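Local atomic coordinates of nitrate regulatory protein (Klebsiella oxytoca, PDB entry 4AKK), a protein that senses nitrate and nitrite and, in response, binds the nasF operon leader RNA to prevent termination and switch on expression of the nasFEDCBA operon. Residues 129-134 and 164-169; 136-141 and 157-162; 200-205 and 287-292; 257-262 and 280-285. All blocks are in the same frame, centred on the assembly; numbering follows the deposited sequence.

Interaction 1. Residues 129-134 and 164-169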
# COMPACT_ATOMS: atom_id res chain seq x y z
N ALA A 129 -9.37 -11.12 -18.36
CA ALA A 129 -8.76 -12.02 -19.33
C ALA A 129 -7.98 -13.12 -18.62
O ALA A 129 -8.06 -14.29 -18.99
CB ALA A 129 -7.85 -11.27 -20.30
N CYS A 130 -7.22 -12.74 -17.60
CA CYS A 130 -6.41 -13.69 -16.84
C CYS A 130 -7.28 -14.76 -16.20
O CYS A 130 -7.03 -15.95 -16.36
CB CYS A 130 -5.63 -12.93 -15.76
SG CYS A 130 -4.20 -13.79 -15.07
N ALA A 131 -8.31 -14.33 -15.47
CA ALA A 131 -9.25 -15.25 -14.82
C ALA A 131 -9.96 -16.15 -15.83
O ALA A 131 -10.07 -17.36 -15.62
CB ALA A 131 -10.27 -14.47 -13.98
N VAL A 132 -10.42 -15.58 -16.93
CA VAL A 132 -11.10 -16.35 -17.97
C VAL A 132 -10.15 -17.28 -18.74
O VAL A 132 -10.59 -18.27 -19.34
CB VAL A 132 -11.85 -15.42 -18.95
CG1 VAL A 132 -12.25 -16.15 -20.21
CG2 VAL A 132 -13.08 -14.84 -18.25
N TRP A 133 -8.86 -16.98 -18.73
CA TRP A 133 -7.86 -17.81 -19.41
C TRP A 133 -7.73 -19.18 -18.75
O TRP A 133 -7.60 -20.19 -19.44
CB TRP A 133 -6.50 -17.10 -19.43
CG TRP A 133 -5.37 -17.94 -19.93
CD1 TRP A 133 -4.70 -18.91 -19.24
CD2 TRP A 133 -4.75 -17.87 -21.22
NE1 TRP A 133 -3.71 -19.46 -20.02
CE2 TRP A 133 -3.72 -18.84 -21.24
CE3 TRP A 133 -4.96 -17.09 -22.36
CZ2 TRP A 133 -2.91 -19.04 -22.36
CZ3 TRP A 133 -4.16 -17.29 -23.47
CH2 TRP A 133 -3.15 -18.26 -23.46
N TYR A 134 -7.78 -19.21 -17.42
CA TYR A 134 -7.63 -20.46 -16.68
C TYR A 134 -8.91 -21.28 -16.57
O TYR A 134 -8.84 -22.49 -16.36
CB TYR A 134 -7.11 -20.17 -15.27
CG TYR A 134 -5.67 -19.77 -15.23
CD1 TYR A 134 -4.66 -20.72 -15.23
CD2 TYR A 134 -5.31 -18.43 -15.20
CE1 TYR A 134 -3.33 -20.35 -15.21
CE2 TYR A 134 -3.99 -18.05 -15.18
CZ TYR A 134 -3.00 -19.01 -15.19
OH TYR A 134 -1.68 -18.62 -15.16
N ARG A 164 -7.63 -17.53 -7.20
CA ARG A 164 -6.90 -16.30 -6.96
C ARG A 164 -7.09 -15.24 -8.06
O ARG A 164 -7.22 -14.05 -7.78
CB ARG A 164 -5.41 -16.60 -6.78
CG ARG A 164 -4.52 -15.35 -6.77
CD ARG A 164 -3.11 -15.69 -6.33
NE ARG A 164 -2.57 -16.80 -7.10
CZ ARG A 164 -1.86 -16.66 -8.22
NH1 ARG A 164 -1.60 -15.44 -8.69
NH2 ARG A 164 -1.42 -17.73 -8.85
N HIS A 165 -7.10 -15.68 -9.32
CA HIS A 165 -7.34 -14.77 -10.43
C HIS A 165 -8.77 -14.25 -10.47
O HIS A 165 -9.02 -13.14 -10.92
CB HIS A 165 -6.96 -15.41 -11.75
CG HIS A 165 -5.49 -15.68 -11.87
ND1 HIS A 165 -4.43 -14.86 -11.72
CD2 HIS A 165 -4.98 -16.93 -12.14
CE1 HIS A 165 -3.30 -15.62 -11.91
NE2 HIS A 165 -3.66 -16.86 -12.16
N LEU A 166 -9.71 -15.06 -9.99
CA LEU A 166 -11.10 -14.63 -9.92
C LEU A 166 -11.22 -13.54 -8.87
O LEU A 166 -11.82 -12.51 -9.11
CB LEU A 166 -12.02 -15.80 -9.59
CG LEU A 166 -12.30 -16.73 -10.76
CD1 LEU A 166 -12.98 -18.00 -10.29
CD2 LEU A 166 -13.14 -16.01 -11.82
N LEU A 167 -10.62 -13.80 -7.71
CA LEU A 167 -10.61 -12.85 -6.60
C LEU A 167 -9.92 -11.53 -6.94
O LEU A 167 -10.34 -10.48 -6.48
CB LEU A 167 -9.93 -13.47 -5.38
CG LEU A 167 -10.72 -14.56 -4.65
CD1 LEU A 167 -9.96 -15.03 -3.41
CD2 LEU A 167 -12.10 -14.07 -4.28
N ASN A 168 -8.86 -11.60 -7.75
CA ASN A 168 -8.12 -10.41 -8.16
C ASN A 168 -8.96 -9.48 -9.02
O ASN A 168 -8.59 -8.32 -9.23
CB ASN A 168 -6.82 -10.77 -8.91
CG ASN A 168 -5.76 -11.41 -8.02
OD1 ASN A 168 -5.85 -11.36 -6.80
ND2 ASN A 168 -4.76 -12.04 -8.64
N ILE A 169 -10.07 -9.96 -9.55
CA ILE A 169 -10.94 -9.07 -10.29
C ILE A 169 -11.57 -8.03 -9.35
O ILE A 169 -11.75 -6.88 -9.72
CB ILE A 169 -12.06 -9.81 -11.03
CG1 ILE A 169 -11.49 -10.74 -12.10
CG2 ILE A 169 -13.05 -8.79 -11.62
CD1 ILE A 169 -12.52 -11.66 -12.72
O HOH W 1 -0.82 -17.78 -12.72

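Interaction 2. Residues 136-141 and 157-162. With EDO (1,2-ethanediol), chain E.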
# COMPACT_ATOMS: atom_id res chain seq x y z
N PRO A 136 -11.18 -22.53 -18.64
CA PRO A 136 -11.38 -23.70 -19.50
C PRO A 136 -10.48 -24.88 -19.15
O PRO A 136 -10.63 -25.95 -19.73
CB PRO A 136 -11.02 -23.18 -20.90
CG PRO A 136 -11.11 -21.69 -20.80
CD PRO A 136 -10.71 -21.36 -19.40
N GLN A 137 -9.55 -24.70 -18.23
CA GLN A 137 -8.64 -25.78 -17.86
C GLN A 137 -9.27 -26.70 -16.82
O GLN A 137 -8.72 -27.74 -16.48
CB GLN A 137 -7.32 -25.22 -17.35
CG GLN A 137 -6.68 -24.22 -18.29
CD GLN A 137 -5.21 -24.01 -18.01
OE1 GLN A 137 -4.72 -24.29 -16.92
NE2 GLN A 137 -4.49 -23.51 -19.01
N LEU A 138 -10.44 -26.31 -16.32
CA LEU A 138 -11.17 -27.14 -15.37
C LEU A 138 -11.47 -28.54 -15.88
O LEU A 138 -11.41 -29.50 -15.12
CB LEU A 138 -12.46 -26.45 -14.93
CG LEU A 138 -12.27 -25.39 -13.86
CD1 LEU A 138 -13.57 -24.65 -13.61
CD2 LEU A 138 -11.75 -26.04 -12.58
N ALA A 139 -11.81 -28.66 -17.16
CA ALA A 139 -12.12 -29.97 -17.72
C ALA A 139 -10.93 -30.93 -17.60
O ALA A 139 -11.07 -32.06 -17.13
CB ALA A 139 -12.58 -29.85 -19.17
N ALA A 140 -9.75 -30.48 -18.03
CA ALA A 140 -8.55 -31.31 -17.95
C ALA A 140 -8.21 -31.69 -16.51
O ALA A 140 -7.86 -32.83 -16.21
CB ALA A 140 -7.38 -30.60 -18.59
N LEU A 141 -8.32 -30.71 -15.61
CA LEU A 141 -8.02 -30.93 -14.20
C LEU A 141 -8.94 -31.99 -13.60
O LEU A 141 -8.49 -32.88 -12.87
CB LEU A 141 -8.13 -29.62 -13.42
CG LEU A 141 -8.09 -29.65 -11.89
CD1 LEU A 141 -6.78 -30.26 -11.40
CD2 LEU A 141 -8.29 -28.24 -11.33
N GLY A 157 -3.39 -26.86 -5.71
CA GLY A 157 -2.74 -25.68 -6.26
C GLY A 157 -3.42 -25.12 -7.50
O GLY A 157 -3.53 -23.92 -7.65
N GLN A 158 -3.88 -25.99 -8.39
CA GLN A 158 -4.53 -25.54 -9.61
C GLN A 158 -5.91 -24.93 -9.36
O GLN A 158 -6.27 -23.91 -9.96
CB GLN A 158 -4.59 -26.67 -10.65
CG GLN A 158 -3.21 -27.18 -11.06
CD GLN A 158 -3.27 -28.17 -12.21
OE1 GLN A 158 -4.43 -28.27 -12.86
NE2 GLN A 158 -2.28 -28.85 -12.51
N PHE A 159 -6.69 -25.53 -8.46
CA PHE A 159 -7.93 -24.90 -8.02
C PHE A 159 -7.63 -23.54 -7.39
O PHE A 159 -8.28 -22.54 -7.70
CB PHE A 159 -8.68 -25.78 -7.01
CG PHE A 159 -9.45 -26.90 -7.64
CD1 PHE A 159 -10.54 -26.65 -8.45
CD2 PHE A 159 -9.07 -28.22 -7.44
CE1 PHE A 159 -11.25 -27.68 -9.04
CE2 PHE A 159 -9.77 -29.25 -8.03
CZ PHE A 159 -10.85 -28.99 -8.83
N SER A 160 -6.63 -23.50 -6.51
CA SER A 160 -6.29 -22.28 -5.82
C SER A 160 -5.91 -21.17 -6.79
O SER A 160 -6.19 -20.00 -6.53
CB SER A 160 -5.14 -22.52 -4.84
OG SER A 160 -5.52 -23.41 -3.82
N ARG A 161 -5.24 -21.53 -7.89
CA ARG A 161 -4.81 -20.55 -8.88
C ARG A 161 -5.99 -19.94 -9.65
O ARG A 161 -6.03 -18.74 -9.89
CB ARG A 161 -3.80 -21.17 -9.85
CG ARG A 161 -3.51 -20.29 -11.06
CD ARG A 161 -2.41 -20.86 -11.93
NE ARG A 161 -2.81 -22.13 -12.53
CZ ARG A 161 -2.06 -22.80 -13.40
NH1 ARG A 161 -0.88 -22.33 -13.78
NH2 ARG A 161 -2.50 -23.96 -13.90
N ILE A 162 -6.95 -20.78 -10.05
CA ILE A 162 -8.16 -20.29 -10.68
C ILE A 162 -8.88 -19.33 -9.74
O ILE A 162 -9.32 -18.25 -10.14
CB ILE A 162 -9.10 -21.45 -11.04
CG1 ILE A 162 -8.49 -22.30 -12.16
CG2 ILE A 162 -10.47 -20.91 -11.48
CD1 ILE A 162 -9.25 -23.57 -12.47
C1 EDO E . -15.86 -26.59 -17.25
O1 EDO E . -17.07 -25.85 -17.03
C2 EDO E . -14.95 -25.85 -18.23
O2 EDO E . -13.98 -26.77 -18.76
O HOH W 2 -5.01 -25.17 -14.51

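Interaction 3. Residues 200-205 and 287-292. With EDO (1,2-ethanediol), chain C.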
# COMPACT_ATOMS: atom_id res chain seq x y z
N GLY A 200 -9.83 -21.73 3.50
CA GLY A 200 -9.92 -22.86 2.60
C GLY A 200 -8.58 -23.51 2.28
O GLY A 200 -8.50 -24.72 2.20
N GLN A 201 -7.54 -22.71 2.08
CA GLN A 201 -6.20 -23.26 1.89
C GLN A 201 -5.67 -23.91 3.16
O GLN A 201 -4.99 -24.94 3.09
CB GLN A 201 -5.23 -22.21 1.34
CG GLN A 201 -5.62 -21.75 -0.05
CD GLN A 201 -4.69 -20.69 -0.60
OE1 GLN A 201 -3.56 -20.54 -0.12
NE2 GLN A 201 -5.16 -19.95 -1.60
N GLU A 202 -5.97 -23.32 4.32
CA GLU A 202 -5.70 -23.98 5.61
C GLU A 202 -6.33 -25.38 5.68
O GLU A 202 -5.70 -26.33 6.16
CB GLU A 202 -6.23 -23.14 6.77
CG GLU A 202 -5.98 -23.75 8.16
CD GLU A 202 -6.76 -23.04 9.27
OE1 GLU A 202 -7.22 -21.90 9.03
OE2 GLU A 202 -6.89 -23.61 10.38
N ARG A 203 -7.58 -25.51 5.24
CA ARG A 203 -8.25 -26.81 5.30
C ARG A 203 -7.46 -27.82 4.45
O ARG A 203 -7.10 -28.89 4.93
CB ARG A 203 -9.70 -26.72 4.82
CG ARG A 203 -10.38 -28.11 4.68
CD ARG A 203 -11.85 -28.02 4.21
NE ARG A 203 -11.96 -27.55 2.83
CZ ARG A 203 -13.11 -27.36 2.19
NH1 ARG A 203 -14.28 -27.61 2.78
NH2 ARG A 203 -13.09 -26.92 0.94
N ALA A 204 -7.16 -27.45 3.21
CA ALA A 204 -6.43 -28.32 2.28
C ALA A 204 -5.05 -28.73 2.79
O ALA A 204 -4.67 -29.89 2.71
CB ALA A 204 -6.32 -27.65 0.90
N LEU A 205 -4.29 -27.78 3.30
CA LEU A 205 -2.95 -28.09 3.76
C LEU A 205 -2.99 -28.99 4.99
O LEU A 205 -2.24 -29.96 5.09
CB LEU A 205 -2.17 -26.81 4.05
CG LEU A 205 -1.89 -25.96 2.80
CD1 LEU A 205 -1.27 -24.63 3.19
CD2 LEU A 205 -1.02 -26.69 1.78
N THR A 287 -14.84 -27.53 7.14
CA THR A 287 -15.94 -27.33 6.20
C THR A 287 -17.15 -26.65 6.85
O THR A 287 -17.84 -25.85 6.21
CB THR A 287 -16.36 -28.65 5.58
OG1 THR A 287 -15.22 -29.25 4.95
CG2 THR A 287 -17.48 -28.44 4.55
N GLN A 288 -17.40 -26.95 8.12
CA GLN A 288 -18.51 -26.29 8.84
C GLN A 288 -18.17 -24.82 9.07
O GLN A 288 -19.02 -23.92 8.96
CB GLN A 288 -18.78 -26.97 10.18
CG GLN A 288 -19.78 -26.18 11.05
CD GLN A 288 -20.31 -26.98 12.24
OE1 GLN A 288 -21.46 -27.41 12.24
NE2 GLN A 288 -19.46 -27.17 13.25
N ARG A 289 -16.90 -24.60 9.39
CA ARG A 289 -16.37 -23.26 9.55
C ARG A 289 -16.54 -22.43 8.28
O ARG A 289 -16.95 -21.28 8.34
CB ARG A 289 -14.90 -23.34 9.92
CG ARG A 289 -14.23 -22.01 10.17
CD ARG A 289 -12.74 -22.21 10.22
NE ARG A 289 -12.01 -20.95 10.36
CZ ARG A 289 -10.73 -20.80 10.02
NH1 ARG A 289 -10.06 -21.83 9.51
NH2 ARG A 289 -10.13 -19.63 10.20
N LEU A 290 -16.23 -23.02 7.13
CA LEU A 290 -16.35 -22.30 5.87
C LEU A 290 -17.80 -22.04 5.47
O LEU A 290 -18.12 -21.00 4.89
CB LEU A 290 -15.61 -23.05 4.75
CG LEU A 290 -14.07 -23.06 4.89
CD1 LEU A 290 -13.47 -24.23 4.11
CD2 LEU A 290 -13.47 -21.74 4.42
N GLU A 291 -18.69 -22.98 5.77
CA GLU A 291 -20.12 -22.74 5.54
C GLU A 291 -20.67 -21.62 6.43
O GLU A 291 -21.52 -20.83 6.00
CB GLU A 291 -20.95 -24.02 5.69
CG GLU A 291 -20.83 -24.96 4.48
CD GLU A 291 -21.20 -24.29 3.15
OE1 GLU A 291 -22.27 -23.64 3.06
OE2 GLU A 291 -20.43 -24.41 2.19
N GLN A 292 -20.17 -21.51 7.65
CA GLN A 292 -20.53 -20.37 8.49
C GLN A 292 -20.04 -19.06 7.87
O GLN A 292 -20.77 -18.07 7.84
CB GLN A 292 -20.00 -20.53 9.92
CG GLN A 292 -20.64 -21.67 10.69
CD GLN A 292 -22.15 -21.49 10.82
OE1 GLN A 292 -22.93 -22.21 10.20
NE2 GLN A 292 -22.56 -20.51 11.61
C1 EDO C . -9.60 -26.72 0.48
O1 EDO C . -10.75 -26.81 -0.35
C2 EDO C . -9.59 -27.82 1.54
O2 EDO C . -9.45 -29.14 1.02

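Interaction 4. Residues 257-262 and 280-285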
# COMPACT_ATOMS: atom_id res chain seq x y z
N LEU A 257 -12.69 -24.59 19.04
CA LEU A 257 -11.74 -25.24 19.93
C LEU A 257 -11.09 -26.46 19.26
O LEU A 257 -9.89 -26.73 19.40
CB LEU A 257 -12.45 -25.65 21.23
CG LEU A 257 -11.61 -25.97 22.47
CD1 LEU A 257 -11.35 -27.44 22.56
CD2 LEU A 257 -10.29 -25.19 22.45
N GLU A 258 -11.90 -27.21 18.52
CA GLU A 258 -11.37 -28.40 17.86
C GLU A 258 -10.33 -28.01 16.81
O GLU A 258 -9.24 -28.57 16.79
CB GLU A 258 -12.50 -29.22 17.22
CG GLU A 258 -12.02 -30.57 16.70
CD GLU A 258 -13.15 -31.43 16.16
OE1 GLU A 258 -14.21 -30.87 15.83
OE2 GLU A 258 -12.96 -32.66 16.07
N ILE A 259 -10.65 -27.05 15.95
CA ILE A 259 -9.68 -26.55 14.97
C ILE A 259 -8.42 -26.00 15.65
O ILE A 259 -7.31 -26.25 15.22
CB ILE A 259 -10.28 -25.48 14.06
CG1 ILE A 259 -11.34 -26.12 13.15
CG2 ILE A 259 -9.18 -24.81 13.23
CD1 ILE A 259 -12.16 -25.14 12.32
N GLU A 260 -8.61 -25.25 16.73
CA GLU A 260 -7.47 -24.70 17.45
C GLU A 260 -6.55 -25.79 18.00
O GLU A 260 -5.33 -25.66 17.93
CB GLU A 260 -7.93 -23.74 18.54
CG GLU A 260 -8.12 -22.31 18.03
CD GLU A 260 -8.87 -21.43 19.02
OE1 GLU A 260 -9.16 -21.89 20.14
OE2 GLU A 260 -9.17 -20.26 18.66
N GLN A 261 -7.14 -26.85 18.54
CA GLN A 261 -6.34 -27.96 19.06
C GLN A 261 -5.60 -28.69 17.96
O GLN A 261 -4.43 -29.08 18.12
CB GLN A 261 -7.23 -28.97 19.79
CG GLN A 261 -7.93 -28.40 21.00
CD GLN A 261 -8.96 -29.39 21.57
OE1 GLN A 261 -9.62 -30.10 20.82
NE2 GLN A 261 -9.08 -29.42 22.89
N LEU A 262 -6.28 -28.91 16.84
CA LEU A 262 -5.66 -29.59 15.71
C LEU A 262 -4.54 -28.74 15.09
O LEU A 262 -3.55 -29.27 14.60
CB LEU A 262 -6.72 -30.00 14.68
CG LEU A 262 -7.66 -31.12 15.15
CD1 LEU A 262 -8.82 -31.37 14.18
CD2 LEU A 262 -6.87 -32.39 15.36
N LEU A 280 -10.06 -36.43 8.32
CA LEU A 280 -11.50 -36.25 8.14
C LEU A 280 -12.10 -35.36 9.22
O LEU A 280 -12.94 -34.50 8.95
CB LEU A 280 -12.22 -37.60 8.13
CG LEU A 280 -11.98 -38.46 6.90
CD1 LEU A 280 -12.72 -39.80 7.03
CD2 LEU A 280 -12.42 -37.71 5.65
N ARG A 281 -11.65 -35.56 10.46
CA ARG A 281 -12.12 -34.75 11.58
C ARG A 281 -11.76 -33.28 11.29
O ARG A 281 -12.58 -32.37 11.46
CB ARG A 281 -11.45 -35.25 12.87
CG ARG A 281 -12.15 -34.87 14.16
CD ARG A 281 -13.36 -35.76 14.42
NE ARG A 281 -13.01 -37.18 14.50
CZ ARG A 281 -13.86 -38.15 14.84
NH1 ARG A 281 -15.12 -37.85 15.14
NH2 ARG A 281 -13.46 -39.41 14.89
N TRP A 282 -10.53 -33.07 10.84
CA TRP A 282 -10.05 -31.75 10.46
C TRP A 282 -10.90 -31.18 9.34
O TRP A 282 -11.44 -30.08 9.44
CB TRP A 282 -8.59 -31.85 10.02
CG TRP A 282 -8.04 -30.62 9.34
CD1 TRP A 282 -7.95 -30.40 7.99
CD2 TRP A 282 -7.49 -29.47 9.97
NE1 TRP A 282 -7.37 -29.18 7.75
CE2 TRP A 282 -7.08 -28.59 8.95
CE3 TRP A 282 -7.30 -29.10 11.31
CZ2 TRP A 282 -6.50 -27.36 9.22
CZ3 TRP A 282 -6.72 -27.87 11.58
CH2 TRP A 282 -6.32 -27.01 10.54
N PHE A 283 -11.03 -31.95 8.26
CA PHE A 283 -11.74 -31.50 7.08
C PHE A 283 -13.18 -31.07 7.42
O PHE A 283 -13.64 -30.01 7.01
CB PHE A 283 -11.75 -32.59 6.00
CG PHE A 283 -12.41 -32.16 4.72
CD1 PHE A 283 -11.69 -31.49 3.74
CD2 PHE A 283 -13.76 -32.41 4.50
CE1 PHE A 283 -12.29 -31.10 2.55
CE2 PHE A 283 -14.37 -32.01 3.32
CZ PHE A 283 -13.64 -31.35 2.35
N CYS A 284 -13.86 -31.91 8.19
CA CYS A 284 -15.27 -31.67 8.50
C CYS A 284 -15.44 -30.45 9.37
O CYS A 284 -16.31 -29.61 9.10
CB CYS A 284 -15.91 -32.91 9.15
SG CYS A 284 -16.09 -34.29 7.98
N ALA A 285 -14.63 -30.34 10.42
CA ALA A 285 -14.65 -29.14 11.24
C ALA A 285 -14.42 -27.89 10.39
O ALA A 285 -15.11 -26.89 10.55
CB ALA A 285 -13.63 -29.24 12.36
O HOH W 3 -14.90 -32.56 13.12

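Interaction 1. Residues 129-134 and 164-169
His-165 lays its imidazole across Cys-130 and Tyr-134, which both lie on the same side of the ring plane, and its path is easy to follow outward from the backbone. Its CB starts against Ala-131, 3.8 Å from Ala-131 CA. The two backbones come very close here: the CA atoms of Ala-131 and His-165 are 4.8 Å apart, and Ala-131 CB lies 3.6 Å from His-165 O. Chi1 of -66° sets CG anti to the carbonyl carbon, and the ring beyond it lies against Cys-130 and Tyr-134. Cys-130 SG sits over one face of it, displaced toward the rim, and comes nearest to His-165 ND1 at 3.5 Å. Farther round the ring, His-165 CD2 meets Tyr-134 CD2 and CE2, and His-165 NE2 reaches Tyr-134 CE2 at 3.3 Å. The two rings are nearly parallel (11°) but slid apart, with little overlap. At the tip, one water in the imidazole plane joins His-165 NE2 (3.0 Å) to Tyr-134 OH (2.7 Å), which gives the buried nitrogen a polar partner. Later in the same segment, Leu-166 CD2 and Ile-169 CD1 close on Ala-131 CB. Ala-332 of the second subunit packs on His-165, and Ile-331 of that subunit on Cys-130. The arrangement is a close helix-helix approach at a small residue, inside the all-helical nitrate- and nitrite-sensing (NIT) domain.

Interaction 2. Residues 136-141 and 157-162
The first torsions of Leu-141 and Phe-159 differ: Leu-141 CG is anti to its backbone N (chi1 170°), whereas Phe-159 CG is anti to its carbonyl carbon. Chi2 of 60° places Leu-141 CD1; CD2, the other methyl, lies over the centre of the phenyl face, 3.6 Å from the Phe-159 centroid and 9° off the ring normal, a well-centred CH-pi contact. Leu-141 CD1 rests on the side-chain amide oxygen of Gln-158, 3.4 Å from OE1, as the two side chains slide past each other in opposite directions. One turn back, Leu-138 CD2 touches Ile-162 CD1 at 3.5 Å and Phe-159 CE1 at 3.9 Å, its side chain crossing that of Phe-159 at about a right angle. Toward the solvent the chemistry turns polar. Gln-137 OE1 and Arg-161 NH2 are joined by a water, which donates to OE1 (2.6 Å) and accepts from NH2 (2.9 Å). Helix 56-85 packs against Phe-159 through Glu-76, Arg-77 and Ser-80, and helix 92-117 receives Leu-138. An apolar seam with a hydrated rim, it lies between two antiparallel helices that follow each other in the chain, 138-147 and 152-167: a helical hairpin of the NIT domain.

Interaction 3. Residues 200-205 and 287-292
Glu-202 OE1 is gripped by Arg-289 NH1 across the contact and by Gln-230 NE2 of helix 217-240. The bond from Arg-289 NH1 is 2.9 Å long and nearly straight, at 166°, and forms part of a salt bridge. The oxygen lies in the plane of the guanidinium but is itself met from above the carboxylate plane, so the charged groups engage at one atom each and are not laid flat against each other. Gln-230 OE1 also takes up Arg-289 NH2, while Glu-202 OE2 makes a second salt bridge with Arg-263 NE. This buried carboxylate, paired with two arginines, would be expected to stay ionised.

Arg-203 makes the other polar link. Its NH1 gives a 2.9 Å hydrogen bond to Thr-287 OG1, bent to 143°, and that hydroxyl is also bonded to Phe-283 O in the preceding turn. Leu-290 CD1 covers one guanidinium face, over its centre and 3.7 Å from Arg-203 CZ, while the sister methyl Leu-290 CD2 rests on the backbone of Gly-200, 3.8 Å from Gly-200 N. An ethanediol molecule, probably from the crystallisation liquor, is modelled beside Arg-203 NH2, but its carbons are too close to the protein, leaving its placement doubtful.

Segments 200-205 and 287-292, on helices 180-212 and 277-312, run nearly antiparallel (171°), their axes 10.4 Å apart. Helix 217-240 packs on Glu-202 through Leu-223 and Ile-227, and Ile-259 of helix 257-267 lies against both Glu-202 and Arg-289.

Interaction 4. Residues 257-262 and 280-285
Trp-282, Leu-262 and Ala-285 bury the most surface here. The indole presents its edge to helix 257-267: Leu-262 CB lies near the ring plane, 3.5 Å from Trp-282 CE3, and Leu-262 CD1 reaches the same rim atom at 4.0 Å. Chi1 of 168° places CG anti to the backbone N and chi2 of -97° turns the indole, bringing its six-membered ring nearest this helix, while its NE1 is hydrogen-bonded to Arg-203 O on helix 180-212. Ala-285 stands where the backbones are nearest, its CA 6.7 Å from Ile-259 CA. Its methyl takes Ile-259 CG1 at 4.0 Å, and Glu-258 OE1 at 3.9 Å. The axes of the two short segments are 10.0 Å apart at a crossing angle of -135°.

At the outer margin Glu-258 crosses Arg-281 at about a right angle without pairing charges: Glu-258 OE2 lies against the aliphatic Arg-281 CG, and the guanidinium reaches on to a salt bridge with Glu-277. A water donates to Glu-258 OE1 and to Arg-281 O (2.9 Å), bridging the helices indirectly. Apolar fit therefore supplies most of the cohesion; the margin adds a water bridge, any attraction of Glu-258 to the guanidinium being probably secondary.

All four contacts join helices of the NIT domain. Interactions 1 and 3 are buried, whereas interactions 2 and 4 are partly buried and end in water-bridged rims. Interaction 2 is nested inside the loop closed by interaction 1; they share helix 152-167 and touch where Tyr-134 packs on Arg-161 and Ile-162. Helix 277-312 likewise serves interactions 3 and 4, which touch where Arg-203 packs on Phe-283. Chemistry does not simply follow burial: interaction 3 holds a salt bridge in the interior, while interaction 1 relies on rings, sulfur, small apolar contacts and one water beside the second subunit. Interactions 1 and 4 lie on opposite sides of the chain's centre, their centres about 31 Å apart.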